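PDB 3GPI: NAD-dependent epimerase/dehydratase from Methylobacillus flagellatus KT, which is of unknown function but has the Rossmann-type fold of the NAD-dependent epimerase/dehydratase family and so probably binds a nicotinamide dinucleotide cofactor. Local coordinates for residues V71-Y76 with F105-T110; T150-S155 with Y210-N215; R187-A192 with S257-I262. All blocks are in the same frame, centred on the assembly; numbering follows the deposited sequence.

Contact 1: V71-Y76 with F105-T110; sequences VAASEY and FFVSST
Tyr76, at the end of the short helix 71-76, reaches across to strand 103-109 with its ring laid over the side chain of Ser109. Its CG stands anti to its own backbone N (chi1 -161°), which swings the ring toward the strand. From CB the side chain passes to CG, where Ser109 CB comes within van der Waals range; CD1 and CE1 meet that same CB, while CD2 and CE2 turn toward the hydroxyl, Tyr76 CE2 lying 3.6 Å from Ser109 OG. CZ meets both Ser109 OG and Ser109 CB. At the far end Tyr76 OH is only loosely approached by Ser109 OG. The serine CB therefore sits almost exactly on the ring normal, 3.9 Å from the centroid of the Tyr76 ring and 3° off the perpendicular, a CH-pi contact over the face. Ser109 OG lies above the same face, nearer the rim, and is hydrogen-bonded to the backbone N of Gly111. An alanine in place of Tyr76 would remove the ring from Ser109, Ser133 and Met137, and would probably loosen the packing of helix 71-76 between strand 103-109 and helix 132-143.

In this Rossmann-type fold the short helix 71-76 directly follows strand 66-69, the parallel neighbour of strand 103-109 in the sheet, and its N-to-C direction lies within 16° of that of strand 103-109, unlike a crossover helix. One turn before Tyr76, Ala73 CB rests 3.4 Å from Val107 O and touches Val107 CG1 at 3.6 Å. Ala72 CB meets the tip of the Phe106 ring obliquely, 3.7 Å from Phe106 CZ. Between helix and strand a water bridges the two backbones: it accepts from Ala73 N at 3.0 Å and donates to Val107 O at 2.6 Å.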
loop_
_atom_site.group_PDB
_atom_site.type_symbol
_atom_site.label_atom_id
_atom_site.label_comp_id
_atom_site.label_asym_id
_atom_site.label_seq_id
_atom_site.Cartn_x
_atom_site.Cartn_y
_atom_site.Cartn_z
ATOM N N VAL A 71 -5.770 -7.268 -2.820
ATOM C CA VAL A 71 -5.766 -8.558 -2.090
ATOM C C VAL A 71 -4.344 -9.124 -1.885
ATOM O O VAL A 71 -4.022 -9.569 -0.785
ATOM C CB VAL A 71 -6.704 -9.593 -2.759
ATOM C CG1 VAL A 71 -6.623 -10.980 -2.062
ATOM C CG2 VAL A 71 -8.142 -9.053 -2.789
ATOM N N ALA A 72 -3.498 -9.059 -2.910
ATOM C CA ALA A 72 -2.142 -9.630 -2.824
ATOM C C ALA A 72 -1.362 -8.880 -1.753
ATOM O O ALA A 72 -0.649 -9.494 -0.939
ATOM C CB ALA A 72 -1.435 -9.600 -4.204
ATOM N N ALA A 73 -1.530 -7.558 -1.697
ATOM C CA ALA A 73 -0.881 -6.776 -0.633
ATOM C C ALA A 73 -1.310 -7.188 0.788
ATOM O O ALA A 73 -0.453 -7.314 1.680
ATOM C CB ALA A 73 -1.078 -5.270 -0.869
ATOM N N SER A 74 -2.609 -7.411 0.995
ATOM C CA SER A 74 -3.119 -7.931 2.278
ATOM C C SER A 74 -2.594 -9.328 2.573
ATOM O O SER A 74 -2.294 -9.634 3.730
ATOM C CB SER A 74 -4.640 -7.956 2.296
ATOM O OG SER A 74 -5.138 -6.638 2.196
ATOM N N GLU A 75 -2.495 -10.152 1.529
ATOM C CA GLU A 75 -1.926 -11.506 1.605
ATOM C C GLU A 75 -0.433 -11.452 1.977
ATOM O O GLU A 75 0.029 -12.223 2.816
ATOM C CB GLU A 75 -2.128 -12.280 0.274
ATOM C CG GLU A 75 -3.570 -12.834 0.024
ATOM C CD GLU A 75 -3.863 -13.231 -1.444
ATOM O OE1 GLU A 75 -3.099 -12.888 -2.383
ATOM O OE2 GLU A 75 -4.900 -13.884 -1.684
ATOM N N TYR A 76 0.312 -10.546 1.339
ATOM C CA TYR A 76 1.740 -10.345 1.620
ATOM C C TYR A 76 1.974 -10.112 3.107
ATOM O O TYR A 76 2.878 -10.702 3.699
ATOM C CB TYR A 76 2.262 -9.122 0.867
ATOM C CG TYR A 76 3.769 -9.075 0.719
ATOM C CD1 TYR A 76 4.360 -9.494 -0.465
ATOM C CD2 TYR A 76 4.599 -8.615 1.748
ATOM C CE1 TYR A 76 5.727 -9.458 -0.651
ATOM C CE2 TYR A 76 5.997 -8.587 1.563
ATOM C CZ TYR A 76 6.533 -9.021 0.355
ATOM O OH TYR A 76 7.886 -9.013 0.111
ATOM N N PHE A 105 -5.037 -1.042 -11.331
ATOM C CA PHE A 105 -4.051 -0.592 -10.344
ATOM C C PHE A 105 -3.800 -1.739 -9.393
ATOM O O PHE A 105 -4.746 -2.246 -8.756
ATOM C CB PHE A 105 -4.543 0.643 -9.581
ATOM C CG PHE A 105 -4.676 1.868 -10.427
ATOM C CD1 PHE A 105 -3.568 2.668 -10.658
ATOM C CD2 PHE A 105 -5.883 2.209 -11.055
ATOM C CE1 PHE A 105 -3.664 3.800 -11.430
ATOM C CE2 PHE A 105 -5.973 3.360 -11.845
ATOM C CZ PHE A 105 -4.876 4.150 -12.039
ATOM N N PHE A 106 -2.538 -2.186 -9.299
ATOM C CA PHE A 106 -2.243 -3.339 -8.486
ATOM C C PHE A 106 -1.354 -2.908 -7.335
ATOM O O PHE A 106 -0.261 -2.352 -7.582
ATOM C CB PHE A 106 -1.551 -4.386 -9.367
ATOM C CG PHE A 106 -1.080 -5.599 -8.624
ATOM C CD1 PHE A 106 -1.961 -6.620 -8.291
ATOM C CD2 PHE A 106 0.253 -5.719 -8.261
ATOM C CE1 PHE A 106 -1.525 -7.757 -7.571
ATOM C CE2 PHE A 106 0.707 -6.844 -7.558
ATOM C CZ PHE A 106 -0.172 -7.853 -7.209
ATOM N N VAL A 107 -1.785 -3.192 -6.105
ATOM C CA VAL A 107 -1.011 -2.816 -4.926
ATOM C C VAL A 107 -0.052 -3.940 -4.617
ATOM O O VAL A 107 -0.423 -5.026 -4.193
ATOM C CB VAL A 107 -1.891 -2.491 -3.708
ATOM C CG1 VAL A 107 -1.041 -2.092 -2.510
ATOM C CG2 VAL A 107 -2.914 -1.383 -4.045
ATOM N N SER A 108 1.206 -3.635 -4.832
ATOM C CA SER A 108 2.297 -4.572 -4.555
ATOM C C SER A 108 3.039 -4.082 -3.322
ATOM O O SER A 108 2.527 -3.256 -2.551
ATOM C CB SER A 108 3.179 -4.576 -5.778
ATOM O OG SER A 108 4.270 -5.502 -5.673
ATOM N N SER A 109 4.261 -4.575 -3.122
ATOM C CA SER A 109 5.051 -4.263 -1.945
ATOM C C SER A 109 6.500 -4.007 -2.301
ATOM O O SER A 109 7.050 -4.710 -3.149
ATOM C CB SER A 109 5.041 -5.499 -1.028
ATOM O OG SER A 109 5.926 -5.308 0.077
ATOM N N THR A 110 7.144 -3.044 -1.638
ATOM C CA THR A 110 8.595 -2.855 -1.789
ATOM C C THR A 110 9.400 -4.027 -1.216
ATOM O O THR A 110 10.621 -4.041 -1.408
ATOM C CB THR A 110 9.066 -1.538 -1.217
ATOM O OG1 THR A 110 8.640 -1.463 0.148
ATOM C CG2 THR A 110 8.450 -0.350 -2.023
HETATM O O HOH W 1 -2.661 -6.380 -4.171
#

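Contact 2: T150-S155 with Y210-N215; sequences TILRFS and YIVTDN
Phe154 and Tyr210 both place CG anti to the carbonyl carbon (chi1 -88° and -64°), and Val212 holds CG1 anti to its backbone N (chi1 -173°); these torsions turn the Phe154 ring and the Val212 methyls against each other on the face they share with Leu152 and Tyr210. The two strands are parallel neighbours in the central sheet of the Rossmann-type fold, pairing Leu152 with Tyr210, Arg153 with Ile211 and Phe154 with Val212. Four backbone hydrogen bonds zip them together. Tyr210 N and Arg153 N each approach their carbonyls, Ile151 O and Tyr210 O, nearly along the C=O axis. The bond from Val212 N to Arg153 O, 2.8 Å long, is almost straight at the hydrogen, yet its donor stands above the carbonyl plane; Ser155 N approaches Val212 O in the plane of that carbonyl group.

Val212 runs alongside Phe154, pointing the same way, with Val212 CB 3.8 Å from Phe154 CD2 and Val212 CG1 over the ring face toward its rim. Val212 CG2 leans back to Leu152 CB at 3.9 Å, an atom that lies at the edge of the Phe154 ring. Leu152 CD2 touches Tyr210 CD2 obliquely, and Thr150 CG2 comes in at the edge of the tyrosine ring, 3.6 Å from Tyr210 CD2. Helix 187-201 packs on this face through Phe193, Ile194 and Leu197. On the other face Arg153 extends away to a salt bridge with Glu141. Just beyond the last bridged pair, Ser155 OG occupies the crowded position between its N and carbonyl carbon, 2.8 Å from Thr213 OG1; Thr213 OG1 is hydrogen-bonded to Arg184 O.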
loop_
_atom_site.group_PDB
_atom_site.type_symbol
_atom_site.label_atom_id
_atom_site.label_comp_id
_atom_site.label_asym_id
_atom_site.label_seq_id
_atom_site.Cartn_x
_atom_site.Cartn_y
_atom_site.Cartn_z
ATOM N N THR A 150 -0.938 -0.223 -13.730
ATOM C CA THR A 150 0.045 0.459 -12.922
ATOM C C THR A 150 0.216 -0.370 -11.673
ATOM O O THR A 150 -0.735 -0.602 -10.931
ATOM C CB THR A 150 -0.434 1.836 -12.529
ATOM O OG1 THR A 150 -0.597 2.618 -13.717
ATOM C CG2 THR A 150 0.605 2.517 -11.597
ATOM N N ILE A 151 1.447 -0.812 -11.460
ATOM C CA ILE A 151 1.827 -1.515 -10.242
ATOM C C ILE A 151 2.322 -0.456 -9.254
ATOM O O ILE A 151 3.115 0.427 -9.572
ATOM C CB ILE A 151 2.966 -2.476 -10.566
ATOM C CG1 ILE A 151 2.453 -3.617 -11.448
ATOM C CG2 ILE A 151 3.604 -3.025 -9.286
ATOM C CD1 ILE A 151 3.592 -4.324 -12.134
ATOM N N LEU A 152 1.784 -0.567 -8.037
ATOM C CA LEU A 152 2.118 0.372 -6.965
ATOM C C LEU A 152 2.833 -0.416 -5.871
ATOM O O LEU A 152 2.175 -1.144 -5.099
ATOM C CB LEU A 152 0.820 0.973 -6.414
ATOM C CG LEU A 152 0.036 1.723 -7.499
ATOM C CD1 LEU A 152 -1.359 2.028 -6.977
ATOM C CD2 LEU A 152 0.750 2.967 -7.965
ATOM N N ARG A 153 4.169 -0.295 -5.805
ATOM C CA ARG A 153 4.893 -1.021 -4.743
ATOM C C ARG A 153 4.915 -0.162 -3.487
ATOM O O ARG A 153 5.640 0.832 -3.432
ATOM C CB ARG A 153 6.322 -1.310 -5.205
ATOM C CG ARG A 153 6.350 -2.411 -6.258
ATOM C CD ARG A 153 7.769 -2.695 -6.756
ATOM N NE ARG A 153 7.731 -3.678 -7.837
ATOM C CZ ARG A 153 8.695 -3.808 -8.757
ATOM N NH1 ARG A 153 9.765 -3.040 -8.733
ATOM N NH2 ARG A 153 8.530 -4.704 -9.712
ATOM N N PHE A 154 4.011 -0.491 -2.550
ATOM C CA PHE A 154 3.886 0.290 -1.320
ATOM C C PHE A 154 4.988 -0.125 -0.338
ATOM O O PHE A 154 5.282 -1.328 -0.208
ATOM C CB PHE A 154 2.552 -0.033 -0.645
ATOM C CG PHE A 154 1.377 0.797 -1.099
ATOM C CD1 PHE A 154 0.545 1.361 -0.143
ATOM C CD2 PHE A 154 1.094 0.993 -2.432
ATOM C CE1 PHE A 154 -0.569 2.132 -0.534
ATOM C CE2 PHE A 154 0.012 1.796 -2.825
ATOM C CZ PHE A 154 -0.835 2.348 -1.895
ATOM N N SER A 155 5.602 0.857 0.328
ATOM C CA SER A 155 6.430 0.542 1.494
ATOM C C SER A 155 5.527 0.207 2.679
ATOM O O SER A 155 4.355 -0.109 2.495
ATOM C CB SER A 155 7.395 1.680 1.741
ATOM O OG SER A 155 6.751 2.910 1.966
ATOM N N TYR A 210 5.163 2.482 -9.909
ATOM C CA TYR A 210 5.641 3.488 -8.939
ATOM C C TYR A 210 5.967 2.801 -7.658
ATOM O O TYR A 210 5.248 1.883 -7.229
ATOM C CB TYR A 210 4.546 4.493 -8.546
ATOM C CG TYR A 210 4.017 5.391 -9.650
ATOM C CD1 TYR A 210 4.594 6.634 -9.907
ATOM C CD2 TYR A 210 2.952 4.981 -10.433
ATOM C CE1 TYR A 210 4.087 7.457 -10.927
ATOM C CE2 TYR A 210 2.437 5.802 -11.456
ATOM C CZ TYR A 210 3.016 7.023 -11.681
ATOM O OH TYR A 210 2.467 7.761 -12.718
ATOM N N ILE A 211 7.012 3.298 -7.022
ATOM C CA ILE A 211 7.250 3.041 -5.608
ATOM C C ILE A 211 6.415 4.080 -4.841
ATOM O O ILE A 211 6.490 5.291 -5.099
ATOM C CB ILE A 211 8.737 3.193 -5.265
ATOM C CG1 ILE A 211 9.502 2.043 -5.928
ATOM C CG2 ILE A 211 8.930 3.068 -3.713
ATOM C CD1 ILE A 211 11.031 2.091 -5.751
ATOM N N VAL A 212 5.581 3.611 -3.915
ATOM C CA VAL A 212 4.719 4.493 -3.122
ATOM C C VAL A 212 5.292 4.526 -1.724
ATOM O O VAL A 212 5.117 3.577 -0.950
ATOM C CB VAL A 212 3.266 3.977 -3.154
ATOM C CG1 VAL A 212 2.349 4.989 -2.481
ATOM C CG2 VAL A 212 2.782 3.857 -4.590
ATOM N N THR A 213 5.991 5.614 -1.438
ATOM C CA THR A 213 6.728 5.774 -0.170
ATOM C C THR A 213 6.902 7.261 0.097
ATOM O O THR A 213 6.766 8.069 -0.824
ATOM C CB THR A 213 8.059 4.981 -0.208
ATOM O OG1 THR A 213 8.583 4.818 1.113
ATOM C CG2 THR A 213 9.091 5.662 -1.109
ATOM N N ASP A 214 7.156 7.625 1.351
ATOM C CA ASP A 214 7.287 9.047 1.662
ATOM C C ASP A 214 8.708 9.551 1.441
ATOM O O ASP A 214 9.520 8.826 0.891
ATOM C CB ASP A 214 6.743 9.388 3.054
ATOM C CG ASP A 214 7.697 9.010 4.200
ATOM O OD1 ASP A 214 8.888 8.709 3.981
ATOM O OD2 ASP A 214 7.235 9.114 5.345
ATOM N N ASN A 215 8.979 10.783 1.835
ATOM C CA ASN A 215 10.253 11.434 1.517
ATOM C C ASN A 215 11.434 11.033 2.387
ATOM O O ASN A 215 12.587 11.381 2.028
ATOM C CB ASN A 215 10.105 12.953 1.679
ATOM C CG ASN A 215 9.175 13.583 0.678
ATOM O OD1 ASN A 215 8.927 13.099 -0.406
ATOM N ND2 ASN A 215 8.702 14.746 1.059
#

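Contact 3: R187-A192 with S257-I262; sequences RDDGAA and SGYQLI
Asp189 turns its carboxylate against the loop 257-262 so that Leu261 CD2 lies 3.6 Å from Asp189 CG, the two side chains crossing at about a right angle. The grip, however, is polar and centres on one oxygen. Asp189 OD1 takes two hydrogen bonds of 2.7 Å: on its anti lone pair from Tyr259 OH and on its syn lone pair from Ile262 N, the latter bond close to straight at 164°. Asp189 OD2 accepts from Tyr263 N, so both oxygens of this buried group are held by donors of the loop. So many donors would probably stabilise the carboxylate in its charged form.

Asp189 has CG anti to the carbonyl carbon, whereas Tyr259 has CG anti to its backbone N (chi1 177°), sending the phenol toward the helix. Ring and carboxylate planes stand 89° apart, with Asp189 OD1 at the edge of the ring. Ala192, one turn further along the helix, brings its CB to 3.2 Å from Tyr259 OH, a close fit that hems in the hydroxyl. Ile262 lies along the exposed side of the contact: its CG1 is 3.5 Å from Asp189 OD1, and its CD1 brushes Asp188 O.

Tyr259 N bonds to Ser257 OG in an ST turn after helix 252-256. The contact fastens the first turns of helix 187-201, which links strands 181-186 and 209-212 and packs on the central sheet, to the connection between helices 252-256 and 266-277, with Phe193 meeting the Tyr259 ring edge-to-face and helix 13-24 packing beside Ala191, Ala192 and Ile262.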
loop_
_atom_site.group_PDB
_atom_site.type_symbol
_atom_site.label_atom_id
_atom_site.label_comp_id
_atom_site.label_asym_id
_atom_site.label_seq_id
_atom_site.Cartn_x
_atom_site.Cartn_y
_atom_site.Cartn_z
ATOM N N ARG A 187 -1.331 5.384 5.256
ATOM C CA ARG A 187 -2.546 4.872 4.608
ATOM C C ARG A 187 -3.254 5.930 3.766
ATOM O O ARG A 187 -3.691 5.653 2.643
ATOM C CB ARG A 187 -3.512 4.341 5.663
ATOM C CG ARG A 187 -4.843 3.801 5.118
ATOM C CD ARG A 187 -5.917 3.860 6.231
ATOM N NE ARG A 187 -6.350 5.221 6.524
ATOM C CZ ARG A 187 -7.230 5.551 7.457
ATOM N NH1 ARG A 187 -7.770 4.614 8.222
ATOM N NH2 ARG A 187 -7.521 6.825 7.658
ATOM N N ASP A 188 -3.401 7.145 4.283
ATOM C CA ASP A 188 -4.174 8.140 3.553
ATOM C C ASP A 188 -3.439 8.648 2.325
ATOM O O ASP A 188 -4.067 9.019 1.339
ATOM C CB ASP A 188 -4.503 9.329 4.426
ATOM C CG ASP A 188 -5.478 9.007 5.549
ATOM O OD1 ASP A 188 -6.018 7.898 5.654
ATOM O OD2 ASP A 188 -5.759 9.954 6.323
ATOM N N ASP A 189 -2.106 8.709 2.368
ATOM C CA ASP A 189 -1.375 9.022 1.143
ATOM C C ASP A 189 -1.423 7.904 0.124
ATOM O O ASP A 189 -1.482 8.157 -1.080
ATOM C CB ASP A 189 0.100 9.359 1.466
ATOM C CG ASP A 189 0.280 10.806 1.853
ATOM O OD1 ASP A 189 -0.247 11.660 1.103
ATOM O OD2 ASP A 189 0.985 11.095 2.851
ATOM N N GLY A 190 -1.344 6.643 0.558
ATOM C CA GLY A 190 -1.461 5.544 -0.394
ATOM C C GLY A 190 -2.820 5.622 -1.101
ATOM O O GLY A 190 -2.895 5.485 -2.323
ATOM N N ALA A 191 -3.900 5.841 -0.329
ATOM C CA ALA A 191 -5.210 5.915 -0.925
ATOM C C ALA A 191 -5.347 7.140 -1.815
ATOM O O ALA A 191 -5.895 7.025 -2.921
ATOM C CB ALA A 191 -6.267 5.975 0.187
ATOM N N ALA A 192 -4.903 8.286 -1.317
ATOM C CA ALA A 192 -5.058 9.525 -2.084
ATOM C C ALA A 192 -4.196 9.500 -3.335
ATOM O O ALA A 192 -4.573 10.064 -4.355
ATOM C CB ALA A 192 -4.722 10.736 -1.235
ATOM N N SER A 257 4.853 12.927 -10.543
ATOM C CA SER A 257 3.472 12.802 -11.038
ATOM C C SER A 257 2.681 14.024 -10.671
ATOM O O SER A 257 1.572 14.209 -11.208
ATOM C CB SER A 257 2.755 11.581 -10.429
ATOM O OG SER A 257 2.458 11.829 -9.048
ATOM N N GLY A 258 3.194 14.831 -9.740
ATOM C CA GLY A 258 2.480 16.012 -9.264
ATOM C C GLY A 258 1.702 15.766 -7.983
ATOM O O GLY A 258 1.151 16.711 -7.421
ATOM N N TYR A 259 1.661 14.510 -7.537
ATOM C CA TYR A 259 0.954 14.210 -6.302
ATOM C C TYR A 259 1.634 14.906 -5.129
ATOM O O TYR A 259 2.863 14.898 -5.029
ATOM C CB TYR A 259 0.899 12.684 -6.076
ATOM C CG TYR A 259 0.217 12.394 -4.747
ATOM C CD1 TYR A 259 -1.161 12.572 -4.614
ATOM C CD2 TYR A 259 0.951 11.983 -3.634
ATOM C CE1 TYR A 259 -1.819 12.362 -3.403
ATOM C CE2 TYR A 259 0.312 11.744 -2.432
ATOM C CZ TYR A 259 -1.051 11.967 -2.312
ATOM O OH TYR A 259 -1.691 11.799 -1.122
ATOM N N GLN A 260 0.833 15.488 -4.238
ATOM C CA GLN A 260 1.353 16.166 -3.030
ATOM C C GLN A 260 1.071 15.341 -1.786
ATOM O O GLN A 260 -0.067 15.075 -1.427
ATOM C CB GLN A 260 0.767 17.560 -2.868
ATOM C CG GLN A 260 1.285 18.496 -3.954
ATOM C CD GLN A 260 0.693 19.876 -3.860
ATOM O OE1 GLN A 260 -0.524 20.047 -3.922
ATOM N NE2 GLN A 260 1.556 20.879 -3.745
ATOM N N LEU A 261 2.142 14.881 -1.144
ATOM C CA LEU A 261 1.950 14.107 0.069
ATOM C C LEU A 261 1.249 14.874 1.184
ATOM O O LEU A 261 1.607 16.025 1.501
ATOM C CB LEU A 261 3.303 13.604 0.569
ATOM C CG LEU A 261 3.969 12.517 -0.277
ATOM C CD1 LEU A 261 5.488 12.510 -0.086
ATOM C CD2 LEU A 261 3.373 11.107 -0.053
ATOM N N ILE A 262 0.268 14.223 1.780
ATOM C CA ILE A 262 -0.400 14.754 2.976
ATOM C C ILE A 262 0.581 14.712 4.152
ATOM O O ILE A 262 0.648 15.647 4.945
ATOM C CB ILE A 262 -1.637 13.917 3.332
ATOM C CG1 ILE A 262 -2.646 13.926 2.171
ATOM C CG2 ILE A 262 -2.327 14.424 4.625
ATOM C CD1 ILE A 262 -3.703 12.852 2.318
#

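From the N terminus, contact 1 comes first: 28 residues separate segments 71-76 and 105-110, and this loop is complete before contact 2 opens. The two nonetheless adjoin, since strands 103-109 and 149-158 are neighbours in the sheet, with Phe106 O and Ser108 N probably hydrogen-bonded to Leu152. Contact 2 then joins strand 149-158 to strand 209-212, and contact 3 crosses it: helix 187-201 starts within its loop, while residues 257-262 lie beyond its end. Contacts 1 and 3, with centres about 17 Å apart, do not touch; contact 2 touches both, sharing the sheet with contact 1 and meeting contact 3 where Phe154 packs on Gly190 and Asn215 on Leu261.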